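Local coordinates for MoaD/ThiS family protein (Mycobacterium tuberculosis, PDB 6JBZ) that probably serves as the small, ubiquitin-like sulfur carrier subunit of molybdopterin synthase in molybdenum cofactor biosynthesis, at residues V32-R35 with S36-V40; S62-D66 with G67-R71. All blocks are in the same frame, centred on the assembly; numbering follows the deposited sequence.

Contact 1. Residues V32-R35 with S36-V40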
ATOM      1  N   VAL B  32      22.064  40.404 -10.037  1.00 30.53           N
ATOM      2  CA  VAL B  32      23.524  40.331  -9.993  1.00 30.22           C
ATOM      3  C   VAL B  32      24.129  40.910 -11.275  1.00 28.19           C
ATOM      4  O   VAL B  32      23.691  40.573 -12.372  1.00 33.32           O
ATOM      5  CB  VAL B  32      24.001  38.870  -9.810  1.00 31.49           C
ATOM      6  CG1 VAL B  32      25.515  38.802  -9.575  1.00 27.70           C
ATOM      7  CG2 VAL B  32      23.235  38.203  -8.677  1.00 29.54           C
ATOM      8  N   THR B  33      25.121  41.784 -11.144  1.00 28.63           N
ATOM      9  CA  THR B  33      25.808  42.338 -12.313  1.00 29.83           C
ATOM     10  C   THR B  33      27.101  41.579 -12.646  1.00 28.99           C
ATOM     11  O   THR B  33      27.960  41.380 -11.796  1.00 29.07           O
ATOM     12  CB  THR B  33      26.145  43.818 -12.118  1.00 31.30           C
ATOM     13  OG1 THR B  33      24.938  44.579 -12.072  1.00 32.29           O
ATOM     14  CG2 THR B  33      27.004  44.325 -13.278  1.00 33.65           C
ATOM     15  N   LEU B  34      27.232  41.150 -13.889  1.00 28.66           N
ATOM     16  CA  LEU B  34      28.443  40.476 -14.326  1.00 28.46           C
ATOM     17  C   LEU B  34      28.959  41.056 -15.647  1.00 31.62           C
ATOM     18  O   LEU B  34      28.269  41.823 -16.318  1.00 32.74           O
ATOM     19  CB  LEU B  34      28.190  38.982 -14.481  1.00 28.64           C
ATOM     20  CG  LEU B  34      27.440  38.228 -13.390  1.00 27.13           C
ATOM     21  CD1 LEU B  34      26.060  37.899 -13.881  1.00 30.03           C
ATOM     22  CD2 LEU B  34      28.176  36.959 -13.012  1.00 25.52           C
ATOM     23  N   ARG B  35      30.182  40.690 -16.007  1.00 33.15           N
ATOM     24  CA  ARG B  35      30.737  41.002 -17.312  1.00 28.60           C
ATOM     25  C   ARG B  35      29.845  40.410 -18.379  1.00 35.35           C
ATOM     26  O   ARG B  35      29.146  39.434 -18.113  1.00 41.96           O
ATOM     27  CB  ARG B  35      32.150  40.443 -17.437  1.00 30.43           C
ATOM     28  CG  ARG B  35      32.185  38.947 -17.694  1.00 32.83           C
ATOM     29  CD  ARG B  35      33.599  38.405 -17.659  1.00 31.01           C
ATOM     30  NE  ARG B  35      33.640  36.976 -17.957  1.00 37.44           N
ATOM     31  CZ  ARG B  35      33.623  36.454 -19.185  1.00 38.63           C
ATOM     32  NH1 ARG B  35      33.561  37.237 -20.254  1.00 36.44           N
ATOM     33  NH2 ARG B  35      33.670  35.141 -19.347  1.00 32.17           N
ATOM     34  N   SER B  36      29.831  40.998 -19.573  1.00 38.31           N
ATOM     35  CA  SER B  36      29.161  40.349 -20.704  1.00 36.52           C
ATOM     36  C   SER B  36      29.804  39.000 -20.970  1.00 33.93           C
ATOM     37  O   SER B  36      31.033  38.883 -20.985  1.00 36.33           O
ATOM     38  CB  SER B  36      29.223  41.207 -21.970  1.00 34.96           C
ATOM     39  OG  SER B  36      28.273  42.258 -21.923  1.00 47.54           O
ATOM     40  N   GLY B  37      28.981  37.976 -21.160  1.00 34.42           N
ATOM     41  CA  GLY B  37      29.506  36.659 -21.479  1.00 34.51           C
ATOM     42  C   GLY B  37      29.907  35.862 -20.248  1.00 40.32           C
ATOM     43  O   GLY B  37      30.430  34.747 -20.364  1.00 39.34           O
ATOM     44  N   ALA B  38      29.658  36.432 -19.068  1.00 34.16           N
ATOM     45  CA  ALA B  38      29.903  35.731 -17.821  1.00 40.38           C
ATOM     46  C   ALA B  38      29.217  34.357 -17.845  1.00 39.58           C
ATOM     47  O   ALA B  38      28.116  34.215 -18.371  1.00 39.66           O
ATOM     48  CB  ALA B  38      29.420  36.565 -16.644  1.00 32.05           C
ATOM     49  N   THR B  39      29.879  33.344 -17.307  1.00 34.54           N
ATOM     50  CA  THR B  39      29.287  32.020 -17.308  1.00 38.59           C
ATOM     51  C   THR B  39      28.450  31.768 -16.051  1.00 44.24           C
ATOM     52  O   THR B  39      28.559  32.486 -15.042  1.00 41.32           O
ATOM     53  CB  THR B  39      30.360  30.920 -17.424  1.00 40.53           C
ATOM     54  OG1 THR B  39      31.259  30.998 -16.312  1.00 35.76           O
ATOM     55  CG2 THR B  39      31.130  31.072 -18.712  1.00 34.60           C
ATOM     56  N   VAL B  40      27.603  30.745 -16.123  1.00 44.86           N
ATOM     57  CA  VAL B  40      26.872  30.284 -14.954  1.00 42.05           C
ATOM     58  C   VAL B  40      27.876  29.925 -13.854  1.00 39.55           C
ATOM     59  O   VAL B  40      27.630  30.153 -12.668  1.00 41.04           O
ATOM     60  CB  VAL B  40      25.963  29.084 -15.299  1.00 41.17           C
ATOM     61  CG1 VAL B  40      25.562  28.326 -14.053  1.00 44.99           C
ATOM     62  CG2 VAL B  40      24.731  29.563 -16.022  1.00 38.45           C
TER
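Arg35 and Ala38 are the two ends of a type II beta turn that takes the chain off the end of strand 29-34. One backbone hydrogen bond closes it, from Ala38 N to Arg35 O at 3.2 Å. Its angle at the hydrogen is 152°, and the donor stands above the carbonyl plane. Gly37 takes the third position of the turn with a positive phi of 85°.

The apolar part of the contact is small. Leu34 sets its CB against the methyl of Ala38, CB to CB 3.5 Å, and its CD2 branch also reaches that methyl, at 3.9 Å.

The charged side chain of the turn is Arg35. Its CG lies between the backbone N and the carbonyl carbon (chi1 77°), and from there the chain runs extended to NE, which carries the guanidinium across the turn, over Gly37 and Ala38. One face of that flat group lies over the backbone of these two residues, with Ala38 N 4.0 Å from the plane and above its centre. The charge is met farther on, by a salt bridge from NH2 to Glu42.

The turn joins strand 29-34 to helix 40-50, with Thr39 at the helix N-cap, its OG1 bonded to Glu42 N. Strand 29-34 is outermost in the sheet of this chain and pairs antiparallel with strand 11-17, Leu34 leans on Leu43 of the helix, and Ala38 bonds through its backbone to Leu77 in a nearby loop.

Contact 2. Residues S62-D66 with G67-R71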
ATOM      1  N   SER B  62      21.067  22.188  -8.050  1.00 31.70           N
ATOM      2  CA  SER B  62      20.967  22.139  -9.489  1.00 34.27           C
ATOM      3  C   SER B  62      20.489  23.527  -9.860  1.00 34.97           C
ATOM      4  O   SER B  62      20.068  24.277  -8.982  1.00 37.71           O
ATOM      5  CB  SER B  62      20.004  21.052  -9.961  1.00 28.71           C
ATOM      6  OG  SER B  62      18.681  21.357  -9.567  1.00 41.45           O
ATOM      7  N   TYR B  63      20.554  23.882 -11.137  1.00 35.81           N
ATOM      8  CA  TYR B  63      20.221  25.236 -11.552  1.00 30.81           C
ATOM      9  C   TYR B  63      19.349  25.223 -12.779  1.00 34.67           C
ATOM     10  O   TYR B  63      19.507  24.376 -13.647  1.00 43.09           O
ATOM     11  CB  TYR B  63      21.490  26.032 -11.824  1.00 30.78           C
ATOM     12  CG  TYR B  63      22.440  26.040 -10.656  1.00 32.11           C
ATOM     13  CD1 TYR B  63      22.338  26.999  -9.656  1.00 29.35           C
ATOM     14  CD2 TYR B  63      23.421  25.077 -10.536  1.00 32.26           C
ATOM     15  CE1 TYR B  63      23.195  27.002  -8.579  1.00 27.43           C
ATOM     16  CE2 TYR B  63      24.285  25.070  -9.461  1.00 36.75           C
ATOM     17  CZ  TYR B  63      24.164  26.034  -8.485  1.00 34.33           C
ATOM     18  OH  TYR B  63      25.030  26.024  -7.422  1.00 36.29           O
ATOM     19  N   LEU B  64      18.410  26.151 -12.849  1.00 34.41           N
ATOM     20  CA  LEU B  64      17.673  26.352 -14.081  1.00 36.87           C
ATOM     21  C   LEU B  64      18.069  27.682 -14.712  1.00 43.27           C
ATOM     22  O   LEU B  64      18.527  28.599 -14.029  1.00 41.17           O
ATOM     23  CB  LEU B  64      16.170  26.330 -13.842  1.00 36.62           C
ATOM     24  CG  LEU B  64      15.530  25.121 -13.169  1.00 38.00           C
ATOM     25  CD1 LEU B  64      14.035  25.368 -13.071  1.00 25.16           C
ATOM     26  CD2 LEU B  64      15.846  23.849 -13.930  1.00 37.68           C
ATOM     27  N   ARG B  65      17.877  27.793 -16.019  1.00 43.83           N
ATOM     28  CA  ARG B  65      18.078  29.061 -16.688  1.00 41.53           C
ATOM     29  C   ARG B  65      16.909  29.331 -17.599  1.00 44.09           C
ATOM     30  O   ARG B  65      16.730  28.632 -18.590  1.00 50.69           O
ATOM     31  CB  ARG B  65      19.376  29.045 -17.471  1.00 44.88           C
ATOM     32  CG  ARG B  65      19.524  30.209 -18.402  1.00 47.43           C
ATOM     33  CD  ARG B  65      20.788  30.024 -19.180  1.00 49.46           C
ATOM     34  NE  ARG B  65      21.062  31.160 -20.041  1.00 54.22           N
ATOM     35  CZ  ARG B  65      21.376  31.042 -21.322  1.00 53.94           C
ATOM     36  NH1 ARG B  65      21.442  29.830 -21.865  1.00 46.49           N
ATOM     37  NH2 ARG B  65      21.625  32.130 -22.049  1.00 50.15           N
ATOM     38  N   ASP B  66      16.102  30.327 -17.252  1.00 42.51           N
ATOM     39  CA  ASP B  66      14.846  30.559 -17.945  1.00 44.05           C
ATOM     40  C   ASP B  66      14.045  29.257 -18.084  1.00 48.01           C
ATOM     41  O   ASP B  66      13.399  28.988 -19.109  1.00 51.52           O
ATOM     42  CB  ASP B  66      15.108  31.191 -19.312  1.00 50.88           C
ATOM     43  CG  ASP B  66      15.583  32.614 -19.199  1.00 48.88           C
ATOM     44  OD1 ASP B  66      15.774  33.072 -18.051  1.00 50.50           O
ATOM     45  OD2 ASP B  66      15.770  33.270 -20.246  1.00 49.77           O
ATOM     46  N   GLY B  67      14.112  28.438 -17.043  1.00 44.44           N
ATOM     47  CA  GLY B  67      13.270  27.267 -16.959  1.00 40.02           C
ATOM     48  C   GLY B  67      14.000  25.974 -17.216  1.00 47.69           C
ATOM     49  O   GLY B  67      13.561  24.926 -16.752  1.00 48.37           O
ATOM     50  N   ILE B  68      15.115  26.032 -17.941  1.00 45.39           N
ATOM     51  CA  ILE B  68      15.756  24.813 -18.408  1.00 39.98           C
ATOM     52  C   ILE B  68      16.932  24.415 -17.544  1.00 41.76           C
ATOM     53  O   ILE B  68      17.733  25.259 -17.164  1.00 43.86           O
ATOM     54  CB  ILE B  68      16.231  24.968 -19.856  1.00 44.23           C
ATOM     55  CG1 ILE B  68      15.072  25.407 -20.742  1.00 40.69           C
ATOM     56  CG2 ILE B  68      16.850  23.663 -20.370  1.00 39.87           C
ATOM     57  CD1 ILE B  68      15.519  25.779 -22.120  1.00 41.76           C
ATOM     58  N   VAL B  69      17.042  23.126 -17.235  1.00 40.21           N
ATOM     59  CA  VAL B  69      18.179  22.668 -16.454  1.00 42.62           C
ATOM     60  C   VAL B  69      19.495  23.006 -17.136  1.00 45.53           C
ATOM     61  O   VAL B  69      19.724  22.642 -18.282  1.00 56.34           O
ATOM     62  CB  VAL B  69      18.140  21.171 -16.216  1.00 42.61           C
ATOM     63  CG1 VAL B  69      19.201  20.794 -15.201  1.00 40.44           C
ATOM     64  CG2 VAL B  69      16.765  20.761 -15.749  1.00 39.56           C
ATOM     65  N   VAL B  70      20.352  23.725 -16.431  1.00 47.89           N
ATOM     66  CA  VAL B  70      21.681  24.015 -16.926  1.00 43.39           C
ATOM     67  C   VAL B  70      22.473  22.726 -16.877  1.00 48.32           C
ATOM     68  O   VAL B  70      22.671  22.171 -15.799  1.00 49.66           O
ATOM     69  CB  VAL B  70      22.378  25.097 -16.081  1.00 35.72           C
ATOM     70  CG1 VAL B  70      23.801  25.326 -16.564  1.00 39.63           C
ATOM     71  CG2 VAL B  70      21.573  26.390 -16.110  1.00 40.22           C
ATOM     72  N   ARG B  71      22.919  22.233 -18.027  1.00 49.84           N
ATOM     73  CA  ARG B  71      23.673  20.977 -18.032  1.00 51.68           C
ATOM     74  C   ARG B  71      25.178  21.220 -18.041  1.00 47.76           C
ATOM     75  O   ARG B  71      25.957  20.363 -17.651  1.00 50.14           O
ATOM     76  CB  ARG B  71      23.274  20.110 -19.229  1.00 54.37           C
ATOM     77  CG  ARG B  71      21.777  19.912 -19.373  1.00 55.72           C
ATOM     78  CD  ARG B  71      21.382  18.448 -19.278  1.00 63.08           C
ATOM     79  NE  ARG B  71      19.952  18.300 -18.994  1.00 77.06           N
ATOM     80  CZ  ARG B  71      19.445  17.830 -17.852  1.00 67.24           C
ATOM     81  NH1 ARG B  71      20.248  17.430 -16.865  1.00 61.09           N
ATOM     82  NH2 ARG B  71      18.128  17.747 -17.701  1.00 59.75           N
TER
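Arg65 and Ile68 pair through both backbone hydrogen bonds of an antiparallel hydrogen-bonded pair, closing a two-residue beta hairpin. Arg65 N reaches Ile68 O at 2.8 Å, and Ile68 N returns to Arg65 O at 3.1 Å. The second bond is nearly straight at the hydrogen, 169°, yet its donor stands well above the carbonyl plane of Arg65. A third bond, Val70 N to Tyr63 O at 3.0 Å, carries the pairing beyond the non-hydrogen-bonded pair Leu64-Val69, where Leu64 CA also makes a CA-H...O contact to Ile68 O.

Side chains follow the alternation of the strands. On one face Leu64 turns its CD2 branch onto Val69, meeting CG2 at 3.7 Å, while its CD1 lies 3.7 Å from the carbonyl oxygen of Gly67. Arg65 and Ile68 point to the other face. There CG2 of Val70 lies 3.7 Å from Arg65 CB and, less closely, approaches Tyr63 CB.

The strands are joined by a type I' turn, with Asp66 and Gly67 at its corners. Both have the positive phi that marks this turn, 48° and 106°. Two polar ends tie the turn to the residues beyond: Asp66 OD1 accepts a hydrogen bond from Thr82 N, and Arg65 NE makes a salt bridge to Asp81.

Strand 62-65 lies between its hairpin partner 68-69, at the sheet's edge within this chain, and strand 82-86, which it pairs with antiparallel. Tyr63 touches Val85 there, and Leu64 also packs on a polar side chain of another subunit.

Overall arrangement
Contact 1 comes first along the chain and closes before contact 2 opens, with the rest of helix 40-50 and helix 52-58 between them. Their centres are about 16 Å apart, and both reach the same mixed sheet, at its two ends: strand 29-34 is outermost on one side and strand 68-69 on the other, with 11-17, 82-86 and 62-65 in between. They nevertheless meet, through Val40 CG1 and Val70 CG1 at 4.3 Å, where the start of helix 40-50 approaches the far edge of the sheet. Together, the strand-to-helix turn and the hairpin belong to the ubiquitin-like fold of the ThiS/MoaD family, whose C-terminal tail follows strand 82-86.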